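Local coordinates for protein Pro-Pro endopeptidase (PDB 6FPC) that hydrolyses peptide bonds between two proline residues as a secreted, zinc-dependent endopeptidase, cutting a cell-surface protein and so possibly regulating bacterial adhesion, at residues S5-L10 and A25-L30; N136-V141 and T154-E159; S162-S167 and E183-L188. All coordinates share one frame; numbering follows the deposited sequence.

Interaction 1 ties the N-terminal turn to helix 20-30, whereas interactions 2 and 3 share helix 153-166, packing its beginning against the preceding helices 129-138 and 140-143 and its end against helix 179-188. The centres of interactions 2 and 3 lie about 13 Å apart, and Phe-157 of interaction 2 touches Phe-184, Met-185 and Leu-188 of interaction 3. Interaction 1, whose centre is about 19 Å from that of interaction 3, reaches it through Arg-29 CD, 4.0 Å from Tyr-166 CE1. Interaction 2 alone holds a ligand of the catalytic metal, Glu-155. The side chains of Leu-30 in interaction 1 and Met-185 in interaction 3 remain about 13 and 12 Å from the zinc ion.

Interaction 1 of 3, residues S5-L10 and A25-L30; sequences SILDKL and AMKQRL
Lys-27 reaches from helix 20-30 to the N-terminal turn, where a salt bridge with Asp-8 and apolar packing on Leu-7 join two helices of the M34 peptidase fold. The lysine leaves its helix with CG anti to the backbone N (chi1 -156°) and stays extended from there, which carries the chain from CB through CG and CD across the gap between the backbones. CE is the first of its side-chain atoms to come close: it lies 4.0 Å from Leu-7 CB and also passes the Asp-8 carboxylate. At the tip, NZ donates to Asp-8 OD1 over 2.8 Å. It meets this oxygen on the anti side, 28° out of the carboxylate plane, and the two side chains cross at about a right angle. A water accepts a second bond from Lys-27 NZ at 2.9 Å and gives a weak one to Leu-7 O, so the ammonium group is linked to side chain and backbone of the same turn. Beneath this polar layer, buried Leu-7 sends CD1 to Leu-30 CB, 3.8 Å away. Leu-30 in turn rests on Ile-48 of strand 47-51 and on Glu-109 and Thr-113 of helix 108-121, the helix of the zinc-binding histidines. Ser-5 forms an ST turn, Leu-7 N donating to its OG at 3.0 Å; the hydroxyl also bonds to Glu-31. The same methyl that meets Leu-30, Leu-7 CD1, comes within 3.2 Å of the Lys-27 backbone O.

Interaction 2 of 3, residues N136-V141 and T154-E159; sequences NKEASV and TEYFAE. With CD (cadmium ion), chain F.
Tyr-156 lays one face of its ring on Ala-139 of segment 136-141. The Ala-139 methyl stands almost straight over the ring: CB is 3.8 Å from the centroid of the Tyr-156 ring and 17° off its normal, a CH-pi contact displaced toward CG and CD1. Ala-139 CA continues along the same face, 3.6 Å from Tyr-156 CE1. A chi1 of -173° swings the ring off its helix toward Ala-139, and its far end then comes beside Glu-138, whose CB is 3.5 Å from Tyr-156 OH. The Glu-138 carboxylate stands nearly upright to the ring, their planes 83° apart. The two polar ends meet through a third residue, since Thr-181 OG1 is hydrogen-bonded to both Tyr-156 OH and Glu-138 OE2. Glu-138 OE1 accepts from Leu-180 N, which gives the buried carboxylate two partners near the start of helix 179-188. One residue before the tyrosine, Glu-155 is bent at chi2 and turns to the metal site. Its OE2 binds the cadmium ion at 2.0 Å, with OE1 at a longer 2.7 Å, and a water also binds the cadmium ion, at 2.0 Å. His-111, His-115 and Tyr-148 supply the remaining protein ligands, zinc being modelled at the same site. Two histidines of an HExxH helix joined by a glutamate from a later helix make up the gluzincin zinc site.

Interaction 3 of 3, residues S162-S167 and E183-L188; sequences SLYLYS and EFMAKL
Tyr-164 O accepts a hydrogen bond from Arg-171 NE, and the same arginine makes a cation-pi contact with the Tyr-164 ring, which at the same time packs against Met-185 and Ala-186. This is helix-to-helix packing in the C-terminal helical part of the ATLF-like fold, joining the end of helix 153-166 to helix 179-188. The tyrosine projects straight at the facing helix, where the backbones come closest: Tyr-164 CA and Met-185 CA are 6.8 Å apart. Met-185 CB sits over the ring face as a CH-pi donor, 4.0 Å from the centroid of Tyr-164 and 28° off the normal, nearest to the CG end. The two side chains then run past each other in opposite directions. Bent at chi2 (-59°), the methionine turns its sulfur and CE away from the ring toward Phe-157, Ala-160 and Ala-161 of helix 153-166 and Phe-131 of helix 129-138, so this one residue of helix 179-188 touches both of those helices. Farther along the ring, the backbone of the facing helix takes over from side chains, with Met-185 C above the ring centre and Ala-186 N over the same face. The ring finally ends beside Ala-186, whose CB lies 4.0 Å from Tyr-164 CE2. The phenol oxygen is in van der Waals contact there: Tyr-164 OH is 3.4 Å from Ala-186 CA and 3.6 Å from its CB.

Interaction 1 of 3, residues S5-L10 and A25-L30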
# COMPACT_ATOMS: atom_id res chain seq x y z
N SER A 5 0.10 11.63 18.05
CA SER A 5 0.47 11.01 16.77
C SER A 5 -0.16 11.71 15.56
O SER A 5 -1.33 12.08 15.58
CB SER A 5 0.07 9.53 16.76
OG SER A 5 0.25 8.96 15.47
N ILE A 6 0.62 11.80 14.47
CA ILE A 6 0.19 12.31 13.17
C ILE A 6 -1.00 11.47 12.65
O ILE A 6 -1.86 12.00 11.94
CB ILE A 6 1.41 12.32 12.18
CG1 ILE A 6 1.00 12.59 10.71
CG2 ILE A 6 2.26 11.05 12.29
CD1 ILE A 6 0.78 14.02 10.39
N LEU A 7 -1.08 10.19 13.04
CA LEU A 7 -2.15 9.29 12.60
C LEU A 7 -3.57 9.70 13.08
O LEU A 7 -4.56 9.38 12.42
CB LEU A 7 -1.83 7.81 12.96
CG LEU A 7 -0.63 7.14 12.24
CD1 LEU A 7 -0.57 5.66 12.57
CD2 LEU A 7 -0.74 7.23 10.72
N ASP A 8 -3.66 10.46 14.19
CA ASP A 8 -4.92 10.97 14.73
C ASP A 8 -5.55 11.98 13.74
O ASP A 8 -6.77 12.14 13.75
CB ASP A 8 -4.69 11.64 16.09
CG ASP A 8 -4.20 10.70 17.18
OD1 ASP A 8 -4.22 9.46 16.96
OD2 ASP A 8 -3.81 11.19 18.25
N LYS A 9 -4.75 12.64 12.89
CA LYS A 9 -5.31 13.55 11.89
C LYS A 9 -5.22 13.00 10.45
O LYS A 9 -6.10 13.28 9.65
CB LYS A 9 -4.74 14.97 12.00
CG LYS A 9 -3.24 15.10 11.84
CD LYS A 9 -2.82 16.55 12.05
CE LYS A 9 -1.38 16.73 11.66
NZ LYS A 9 -0.88 18.09 12.01
N LEU A 10 -4.17 12.21 10.15
CA LEU A 10 -3.93 11.59 8.84
C LEU A 10 -4.93 10.44 8.56
O LEU A 10 -5.41 10.30 7.43
CB LEU A 10 -2.48 11.09 8.75
CG LEU A 10 -1.98 10.44 7.45
CD1 LEU A 10 -1.89 11.46 6.31
CD2 LEU A 10 -0.61 9.84 7.63
N ALA A 25 -6.42 -1.78 15.12
CA ALA A 25 -5.32 -2.67 14.73
C ALA A 25 -4.63 -2.18 13.43
O ALA A 25 -3.40 -2.20 13.35
CB ALA A 25 -5.85 -4.09 14.55
N MET A 26 -5.43 -1.71 12.47
CA MET A 26 -4.90 -1.17 11.20
C MET A 26 -4.13 0.11 11.48
O MET A 26 -3.03 0.30 10.94
CB MET A 26 -6.04 -0.88 10.20
CG MET A 26 -6.81 -2.11 9.78
SD MET A 26 -8.30 -1.67 8.86
CE MET A 26 -7.58 -1.41 7.25
N LYS A 27 -4.70 1.00 12.33
CA LYS A 27 -4.10 2.28 12.70
C LYS A 27 -2.74 2.03 13.37
O LYS A 27 -1.76 2.70 13.03
CB LYS A 27 -5.05 3.09 13.62
CG LYS A 27 -4.82 4.59 13.58
CD LYS A 27 -5.63 5.32 14.65
CE LYS A 27 -5.05 6.68 14.98
NZ LYS A 27 -5.93 7.46 15.91
N GLN A 28 -2.68 1.01 14.24
CA GLN A 28 -1.46 0.59 14.93
C GLN A 28 -0.39 0.09 13.94
O GLN A 28 0.78 0.44 14.10
CB GLN A 28 -1.75 -0.48 15.99
CG GLN A 28 -0.63 -0.64 17.00
N ARG A 29 -0.79 -0.67 12.89
CA ARG A 29 0.16 -1.16 11.88
C ARG A 29 0.71 -0.02 11.02
O ARG A 29 1.87 -0.09 10.60
CB ARG A 29 -0.44 -2.29 11.03
CG ARG A 29 -0.67 -3.57 11.87
CD ARG A 29 -1.06 -4.76 11.00
NE ARG A 29 -2.40 -4.58 10.45
CZ ARG A 29 -3.50 -5.07 10.99
NH1 ARG A 29 -3.45 -5.77 12.12
NH2 ARG A 29 -4.67 -4.86 10.42
N LEU A 30 -0.07 1.06 10.84
CA LEU A 30 0.42 2.21 10.08
C LEU A 30 1.54 2.96 10.81
O LEU A 30 2.31 3.67 10.17
CB LEU A 30 -0.72 3.15 9.66
CG LEU A 30 -1.65 2.58 8.57
CD1 LEU A 30 -2.96 3.36 8.50
CD2 LEU A 30 -0.93 2.53 7.18
O HOH W 1 -7.48 8.19 13.61

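Interaction 2 of 3, residues N136-V141 and T154-E159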
# COMPACT_ATOMS: atom_id res chain seq x y z
N ASN A 136 14.98 -4.97 -11.55
CA ASN A 136 15.37 -5.91 -12.61
C ASN A 136 16.16 -7.11 -12.09
O ASN A 136 16.02 -8.20 -12.64
CB ASN A 136 16.16 -5.19 -13.70
CG ASN A 136 15.30 -4.31 -14.56
OD1 ASN A 136 14.09 -4.50 -14.70
ND2 ASN A 136 15.89 -3.32 -15.18
N LYS A 137 16.99 -6.91 -11.05
CA LYS A 137 17.77 -7.99 -10.46
C LYS A 137 16.99 -8.86 -9.45
O LYS A 137 17.28 -10.05 -9.34
CB LYS A 137 19.01 -7.40 -9.75
CG LYS A 137 20.09 -6.88 -10.70
CD LYS A 137 21.27 -6.28 -9.93
CE LYS A 137 22.35 -5.76 -10.83
N GLU A 138 16.08 -8.25 -8.65
CA GLU A 138 15.49 -8.95 -7.51
C GLU A 138 13.97 -9.14 -7.45
O GLU A 138 13.53 -9.98 -6.65
CB GLU A 138 15.94 -8.25 -6.21
CG GLU A 138 17.44 -8.31 -6.02
CD GLU A 138 18.00 -7.76 -4.72
OE1 GLU A 138 19.16 -8.09 -4.41
OE2 GLU A 138 17.28 -7.00 -4.03
N ALA A 139 13.16 -8.39 -8.22
CA ALA A 139 11.69 -8.56 -8.14
C ALA A 139 11.22 -9.99 -8.47
O ALA A 139 10.26 -10.48 -7.86
CB ALA A 139 10.98 -7.54 -9.02
N SER A 140 11.99 -10.71 -9.32
CA SER A 140 11.68 -12.08 -9.73
C SER A 140 11.79 -13.13 -8.62
O SER A 140 11.11 -14.15 -8.72
CB SER A 140 12.59 -12.49 -10.89
OG SER A 140 13.95 -12.29 -10.54
N VAL A 141 12.67 -12.91 -7.61
CA VAL A 141 12.96 -13.84 -6.50
C VAL A 141 11.67 -14.42 -5.87
O VAL A 141 11.49 -15.63 -5.84
CB VAL A 141 13.92 -13.23 -5.43
CG1 VAL A 141 14.12 -14.18 -4.25
CG2 VAL A 141 15.26 -12.84 -6.06
N THR A 154 6.75 0.27 -9.40
CA THR A 154 5.91 0.89 -8.34
C THR A 154 5.34 -0.18 -7.40
O THR A 154 5.29 0.03 -6.18
CB THR A 154 4.74 1.67 -8.96
OG1 THR A 154 4.10 0.81 -9.90
CG2 THR A 154 5.20 2.95 -9.64
N GLU A 155 4.96 -1.34 -7.95
CA GLU A 155 4.41 -2.43 -7.16
C GLU A 155 5.51 -3.10 -6.32
O GLU A 155 5.32 -3.36 -5.11
CB GLU A 155 3.61 -3.39 -8.08
CG GLU A 155 2.42 -2.67 -8.72
CD GLU A 155 1.34 -2.24 -7.73
OE1 GLU A 155 0.39 -1.54 -8.15
OE2 GLU A 155 1.40 -2.65 -6.55
N TYR A 156 6.69 -3.30 -6.93
CA TYR A 156 7.83 -3.87 -6.21
C TYR A 156 8.24 -2.93 -5.07
O TYR A 156 8.46 -3.39 -3.95
CB TYR A 156 9.01 -4.14 -7.15
CG TYR A 156 10.14 -4.89 -6.47
CD1 TYR A 156 9.91 -6.10 -5.82
CD2 TYR A 156 11.42 -4.34 -6.40
CE1 TYR A 156 10.92 -6.76 -5.14
CE2 TYR A 156 12.45 -5.00 -5.72
CZ TYR A 156 12.20 -6.22 -5.11
OH TYR A 156 13.20 -6.89 -4.47
N PHE A 157 8.22 -1.60 -5.34
CA PHE A 157 8.52 -0.61 -4.31
C PHE A 157 7.56 -0.77 -3.14
O PHE A 157 7.99 -0.99 -2.01
CB PHE A 157 8.49 0.84 -4.85
CG PHE A 157 8.75 1.82 -3.73
CD1 PHE A 157 10.05 2.09 -3.31
CD2 PHE A 157 7.70 2.40 -3.02
CE1 PHE A 157 10.31 2.96 -2.25
CE2 PHE A 157 7.95 3.25 -1.93
CZ PHE A 157 9.25 3.52 -1.56
N ALA A 158 6.25 -0.70 -3.40
CA ALA A 158 5.24 -0.79 -2.34
C ALA A 158 5.29 -2.12 -1.55
O ALA A 158 5.18 -2.12 -0.32
CB ALA A 158 3.86 -0.57 -2.93
N GLU A 159 5.46 -3.24 -2.25
CA GLU A 159 5.46 -4.53 -1.58
C GLU A 159 6.78 -4.80 -0.81
O GLU A 159 6.74 -5.27 0.34
CB GLU A 159 5.15 -5.65 -2.58
CG GLU A 159 4.67 -6.95 -1.92
CD GLU A 159 3.55 -6.85 -0.90
OE1 GLU A 159 2.69 -5.95 -1.00
OE2 GLU A 159 3.52 -7.70 0.02
CD CD F . -0.11 -1.86 -5.50
O HOH W 2 -2.09 -1.45 -5.83

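Interaction 3 of 3, residues S162-S167 and E183-L188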
# COMPACT_ATOMS: atom_id res chain seq x y z
N SER A 162 6.82 -2.76 2.22
CA SER A 162 5.92 -3.43 3.17
C SER A 162 6.70 -4.53 3.91
O SER A 162 6.66 -4.55 5.15
CB SER A 162 4.70 -4.03 2.48
OG SER A 162 3.87 -2.99 1.98
N LEU A 163 7.46 -5.41 3.17
CA LEU A 163 8.29 -6.45 3.83
C LEU A 163 9.27 -5.81 4.84
O LEU A 163 9.43 -6.31 5.95
CB LEU A 163 9.08 -7.29 2.81
CG LEU A 163 8.29 -8.26 1.91
CD1 LEU A 163 9.18 -8.81 0.80
CD2 LEU A 163 7.75 -9.44 2.69
N TYR A 164 9.88 -4.68 4.45
CA TYR A 164 10.84 -3.96 5.28
C TYR A 164 10.25 -3.40 6.57
O TYR A 164 10.89 -3.45 7.63
CB TYR A 164 11.54 -2.83 4.48
CG TYR A 164 12.65 -2.19 5.27
CD1 TYR A 164 12.42 -1.05 6.05
CD2 TYR A 164 13.92 -2.76 5.31
CE1 TYR A 164 13.41 -0.52 6.87
CE2 TYR A 164 14.92 -2.23 6.13
CZ TYR A 164 14.67 -1.10 6.89
OH TYR A 164 15.66 -0.59 7.69
N LEU A 165 9.05 -2.81 6.48
CA LEU A 165 8.41 -2.11 7.58
C LEU A 165 7.49 -2.95 8.49
O LEU A 165 7.41 -2.62 9.68
CB LEU A 165 7.62 -0.91 7.01
CG LEU A 165 8.47 0.22 6.35
CD1 LEU A 165 7.61 1.16 5.53
CD2 LEU A 165 9.27 1.01 7.37
N TYR A 166 6.81 -3.99 7.97
CA TYR A 166 5.80 -4.78 8.69
C TYR A 166 6.29 -5.43 10.00
O TYR A 166 5.67 -5.22 11.06
CB TYR A 166 5.17 -5.84 7.76
CG TYR A 166 4.02 -6.62 8.37
CD1 TYR A 166 2.74 -6.07 8.47
CD2 TYR A 166 4.20 -7.93 8.82
CE1 TYR A 166 1.68 -6.79 9.01
CE2 TYR A 166 3.14 -8.67 9.35
CZ TYR A 166 1.88 -8.09 9.43
OH TYR A 166 0.83 -8.81 9.96
N SER A 167 7.37 -6.23 9.95
CA SER A 167 7.90 -6.88 11.14
C SER A 167 9.39 -7.17 11.01
O SER A 167 9.97 -7.00 9.92
CB SER A 167 7.15 -8.18 11.41
OG SER A 167 7.40 -9.10 10.36
N GLU A 183 18.96 -3.11 1.35
CA GLU A 183 19.94 -2.02 1.46
C GLU A 183 19.30 -0.66 1.08
O GLU A 183 19.41 0.32 1.83
CB GLU A 183 21.14 -2.32 0.57
CG GLU A 183 22.24 -1.28 0.64
CD GLU A 183 23.47 -1.57 -0.21
OE1 GLU A 183 23.31 -2.02 -1.37
OE2 GLU A 183 24.59 -1.34 0.30
N PHE A 184 18.59 -0.64 -0.06
CA PHE A 184 17.89 0.55 -0.55
C PHE A 184 16.83 1.00 0.47
O PHE A 184 16.80 2.18 0.82
CB PHE A 184 17.26 0.26 -1.92
CG PHE A 184 16.45 1.39 -2.52
CD1 PHE A 184 17.04 2.31 -3.37
CD2 PHE A 184 15.08 1.50 -2.26
CE1 PHE A 184 16.28 3.36 -3.92
CE2 PHE A 184 14.33 2.54 -2.82
CZ PHE A 184 14.93 3.45 -3.66
N MET A 185 15.99 0.05 0.96
CA MET A 185 14.94 0.37 1.94
C MET A 185 15.50 0.89 3.23
O MET A 185 14.98 1.87 3.75
CB MET A 185 13.99 -0.81 2.19
CG MET A 185 13.17 -1.21 0.96
SD MET A 185 12.13 0.12 0.28
CE MET A 185 11.52 -0.68 -1.22
N ALA A 186 16.60 0.28 3.73
CA ALA A 186 17.25 0.68 4.98
C ALA A 186 17.77 2.12 4.88
O ALA A 186 17.62 2.91 5.82
CB ALA A 186 18.37 -0.29 5.34
N LYS A 187 18.35 2.46 3.73
CA LYS A 187 18.88 3.79 3.47
C LYS A 187 17.73 4.80 3.40
O LYS A 187 17.84 5.90 3.92
CB LYS A 187 19.72 3.80 2.19
CG LYS A 187 20.58 5.04 2.02
N LEU A 188 16.59 4.39 2.79
CA LEU A 188 15.42 5.24 2.63
C LEU A 188 14.69 5.50 3.97
O LEU A 188 14.32 6.63 4.25
CB LEU A 188 14.48 4.59 1.59
CG LEU A 188 13.48 5.44 0.83
CD1 LEU A 188 14.16 6.54 0.02
CD2 LEU A 188 12.68 4.56 -0.11